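Side-chain contact in pyridine synthase TbtD (Thermobispora bispora, PDB 5WA4), which probably forms the central pyridine ring of the thiopeptide antibiotic thiomuracin by a formal [4+2] aza-cycloaddition on a leader-peptide-bearing precursor: residues G29-F34 and S150-L155. Numbering follows the deposited sequence.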
ATOM      1  N   GLY E  29      40.161 -27.578 -18.182  1.00 74.35           N
ATOM      2  CA  GLY E  29      41.131 -26.637 -17.661  1.00 69.78           C
ATOM      3  C   GLY E  29      41.091 -26.544 -16.148  1.00 77.72           C
ATOM      4  O   GLY E  29      42.126 -26.644 -15.492  1.00 88.97           O
ATOM      5  N   VAL E  30      39.904 -26.372 -15.575  1.00 69.41           N
ATOM      6  CA  VAL E  30      39.840 -26.055 -14.157  1.00 72.93           C
ATOM      7  C   VAL E  30      39.958 -27.308 -13.287  1.00 72.84           C
ATOM      8  O   VAL E  30      40.766 -27.332 -12.361  1.00 72.22           O
ATOM      9  CB  VAL E  30      38.552 -25.282 -13.810  1.00 64.08           C
ATOM     10  CG1 VAL E  30      38.397 -25.178 -12.299  1.00 61.34           C
ATOM     11  CG2 VAL E  30      38.592 -23.889 -14.431  1.00 55.77           C
ATOM     12  N   ARG E  31      39.178 -28.344 -13.585  1.00 70.41           N
ATOM     13  CA  ARG E  31      39.225 -29.571 -12.781  1.00 76.27           C
ATOM     14  C   ARG E  31      40.641 -30.181 -12.679  1.00 79.12           C
ATOM     15  O   ARG E  31      41.098 -30.463 -11.568  1.00 78.13           O
ATOM     16  CB  ARG E  31      38.235 -30.623 -13.312  1.00 70.78           C
ATOM     17  CG  ARG E  31      38.539 -32.038 -12.832  1.00 72.51           C
ATOM     18  CD  ARG E  31      37.420 -33.039 -13.126  1.00 66.26           C
ATOM     19  NE  ARG E  31      37.280 -33.317 -14.549  1.00 67.89           N
ATOM     20  CZ  ARG E  31      36.567 -34.333 -15.031  1.00 81.02           C
ATOM     21  NH1 ARG E  31      35.960 -35.164 -14.177  1.00 70.73           N
ATOM     22  NH2 ARG E  31      36.470 -34.525 -16.354  1.00 67.39           N
ATOM     23  N   PRO E  32      41.340 -30.380 -13.818  1.00 82.63           N
ATOM     24  CA  PRO E  32      42.735 -30.834 -13.700  1.00 82.77           C
ATOM     25  C   PRO E  32      43.618 -29.982 -12.772  1.00 79.15           C
ATOM     26  O   PRO E  32      44.369 -30.549 -11.984  1.00 82.39           O
ATOM     27  CB  PRO E  32      43.242 -30.746 -15.140  1.00 79.75           C
ATOM     28  CG  PRO E  32      42.039 -30.997 -15.962  1.00 75.60           C
ATOM     29  CD  PRO E  32      40.908 -30.336 -15.231  1.00 76.68           C
ATOM     30  N   ALA E  33      43.537 -28.658 -12.867  1.00 78.76           N
ATOM     31  CA  ALA E  33      44.329 -27.787 -12.004  1.00 79.80           C
ATOM     32  C   ALA E  33      44.031 -28.088 -10.535  1.00 81.84           C
ATOM     33  O   ALA E  33      44.927 -28.061  -9.691  1.00 78.19           O
ATOM     34  CB  ALA E  33      44.055 -26.326 -12.319  1.00 76.51           C
ATOM     35  N   PHE E  34      42.766 -28.401 -10.254  1.00 79.17           N
ATOM     36  CA  PHE E  34      42.304 -28.684  -8.898  1.00 76.45           C
ATOM     37  C   PHE E  34      42.871 -29.994  -8.380  1.00 76.19           C
ATOM     38  O   PHE E  34      43.232 -30.093  -7.205  1.00 76.99           O
ATOM     39  CB  PHE E  34      40.770 -28.737  -8.832  1.00 73.60           C
ATOM     40  CG  PHE E  34      40.108 -27.395  -8.628  1.00 67.85           C
ATOM     41  CD1 PHE E  34      40.754 -26.214  -8.978  1.00 71.59           C
ATOM     42  CD2 PHE E  34      38.829 -27.323  -8.094  1.00 62.06           C
ATOM     43  CE1 PHE E  34      40.136 -24.979  -8.792  1.00 69.72           C
ATOM     44  CE2 PHE E  34      38.204 -26.101  -7.906  1.00 70.79           C
ATOM     45  CZ  PHE E  34      38.857 -24.920  -8.253  1.00 66.88           C
ATOM     46  N   SER E 150      29.938 -33.314  -7.845  1.00 51.72           N
ATOM     47  CA  SER E 150      28.590 -33.455  -8.378  1.00 61.65           C
ATOM     48  C   SER E 150      28.428 -32.575  -9.616  1.00 63.73           C
ATOM     49  O   SER E 150      27.542 -32.808 -10.459  1.00 61.41           O
ATOM     50  CB  SER E 150      27.531 -33.102  -7.327  1.00 56.09           C
ATOM     51  OG  SER E 150      27.185 -34.241  -6.570  1.00 52.74           O
ATOM     52  N   VAL E 151      29.288 -31.564  -9.715  1.00 55.22           N
ATOM     53  CA  VAL E 151      29.292 -30.707 -10.879  1.00 53.54           C
ATOM     54  C   VAL E 151      29.843 -31.483 -12.074  1.00 60.45           C
ATOM     55  O   VAL E 151      29.132 -31.663 -13.071  1.00 58.19           O
ATOM     56  CB  VAL E 151      30.097 -29.445 -10.644  1.00 43.81           C
ATOM     57  CG1 VAL E 151      30.173 -28.628 -11.904  1.00 51.42           C
ATOM     58  CG2 VAL E 151      29.435 -28.632  -9.560  1.00 58.31           C
ATOM     59  N   TYR E 152      31.088 -31.952 -11.955  1.00 59.25           N
ATOM     60  CA  TYR E 152      31.763 -32.719 -13.006  1.00 53.75           C
ATOM     61  C   TYR E 152      30.905 -33.857 -13.570  1.00 57.93           C
ATOM     62  O   TYR E 152      30.690 -33.958 -14.788  1.00 54.00           O
ATOM     63  CB  TYR E 152      33.063 -33.293 -12.480  1.00 49.83           C
ATOM     64  CG  TYR E 152      34.013 -32.263 -11.938  1.00 59.51           C
ATOM     65  CD1 TYR E 152      34.222 -31.072 -12.606  1.00 60.01           C
ATOM     66  CD2 TYR E 152      34.714 -32.483 -10.750  1.00 64.11           C
ATOM     67  CE1 TYR E 152      35.101 -30.118 -12.113  1.00 62.18           C
ATOM     68  CE2 TYR E 152      35.605 -31.535 -10.252  1.00 61.77           C
ATOM     69  CZ  TYR E 152      35.786 -30.356 -10.939  1.00 58.06           C
ATOM     70  OH  TYR E 152      36.654 -29.405 -10.477  1.00 54.54           O
ATOM     71  N   HIS E 153      30.415 -34.698 -12.666  1.00 60.64           N
ATOM     72  CA  HIS E 153      29.500 -35.783 -13.006  1.00 60.27           C
ATOM     73  C   HIS E 153      28.346 -35.278 -13.866  1.00 62.52           C
ATOM     74  O   HIS E 153      28.050 -35.855 -14.910  1.00 73.10           O
ATOM     75  CB  HIS E 153      28.970 -36.437 -11.730  1.00 56.77           C
ATOM     76  CG  HIS E 153      28.225 -37.716 -11.957  1.00 56.19           C
ATOM     77  ND1 HIS E 153      26.868 -37.754 -12.205  1.00 59.81           N
ATOM     78  CD2 HIS E 153      28.638 -39.005 -11.929  1.00 55.29           C
ATOM     79  CE1 HIS E 153      26.480 -39.011 -12.330  1.00 51.91           C
ATOM     80  NE2 HIS E 153      27.535 -39.791 -12.169  1.00 50.77           N
ATOM     81  N   ALA E 154      27.716 -34.186 -13.444  1.00 62.43           N
ATOM     82  CA  ALA E 154      26.609 -33.605 -14.194  1.00 62.50           C
ATOM     83  C   ALA E 154      27.064 -33.046 -15.549  1.00 62.63           C
ATOM     84  O   ALA E 154      26.373 -33.212 -16.561  1.00 60.41           O
ATOM     85  CB  ALA E 154      25.938 -32.527 -13.379  1.00 61.17           C
ATOM     86  N   LEU E 155      28.217 -32.386 -15.573  1.00 57.11           N
ATOM     87  CA  LEU E 155      28.682 -31.775 -16.808  1.00 57.58           C
ATOM     88  C   LEU E 155      29.133 -32.860 -17.769  1.00 65.17           C
ATOM     89  O   LEU E 155      28.874 -32.761 -18.961  1.00 61.89           O
ATOM     90  CB  LEU E 155      29.816 -30.771 -16.557  1.00 49.55           C
ATOM     91  CG  LEU E 155      29.350 -29.532 -15.770  1.00 57.62           C
ATOM     92  CD1 LEU E 155      30.234 -28.312 -15.990  1.00 53.52           C
ATOM     93  CD2 LEU E 155      27.895 -29.187 -16.074  1.00 52.22           C
TER
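R31 and Y152 carry almost the whole contact, their side chains running past each other in opposite directions. The CA atoms of R31 and Y152, the nearest pair between segments 29-34 and 150-155, are 8.1 Å apart. The CH-pi component is nearly centred: CD of R31 sits over the middle of the Y152 ring, 3.5 Å from the centroid and 5° off the ring normal. CB of R31 rests against CE1 of Y152 at 3.4 Å. With CG anti to the backbone N (chi1 161°), the arginine's aliphatic chain extends across one face of the ring and then bends at chi3.

The cation-pi component is off-centre, with CZ of R31 5.0 Å from the ring centroid and 29° off the normal. NH1 of R31 ends up near CB of Y152, at 3.8 Å. The charged end therefore overhangs the root of the tyrosine, and the methylenes do the covering. NH2 of R31 also makes a long, weak ion pair with E156.

A lesser van der Waals touch brings CD2 of F34 to 3.8 Å from OH of Y152, the two side chains crossing at about a right angle.

This is surface packing, 174 Å² in all, between helix 22-35, which follows strand 9-16 of the four-stranded antiparallel sheet, and helix 135-159. I26 and L27 also touch Y152, F46 on edge strand 44-49 meets both aromatic residues, and helix 307-328 packs against V151 and A154.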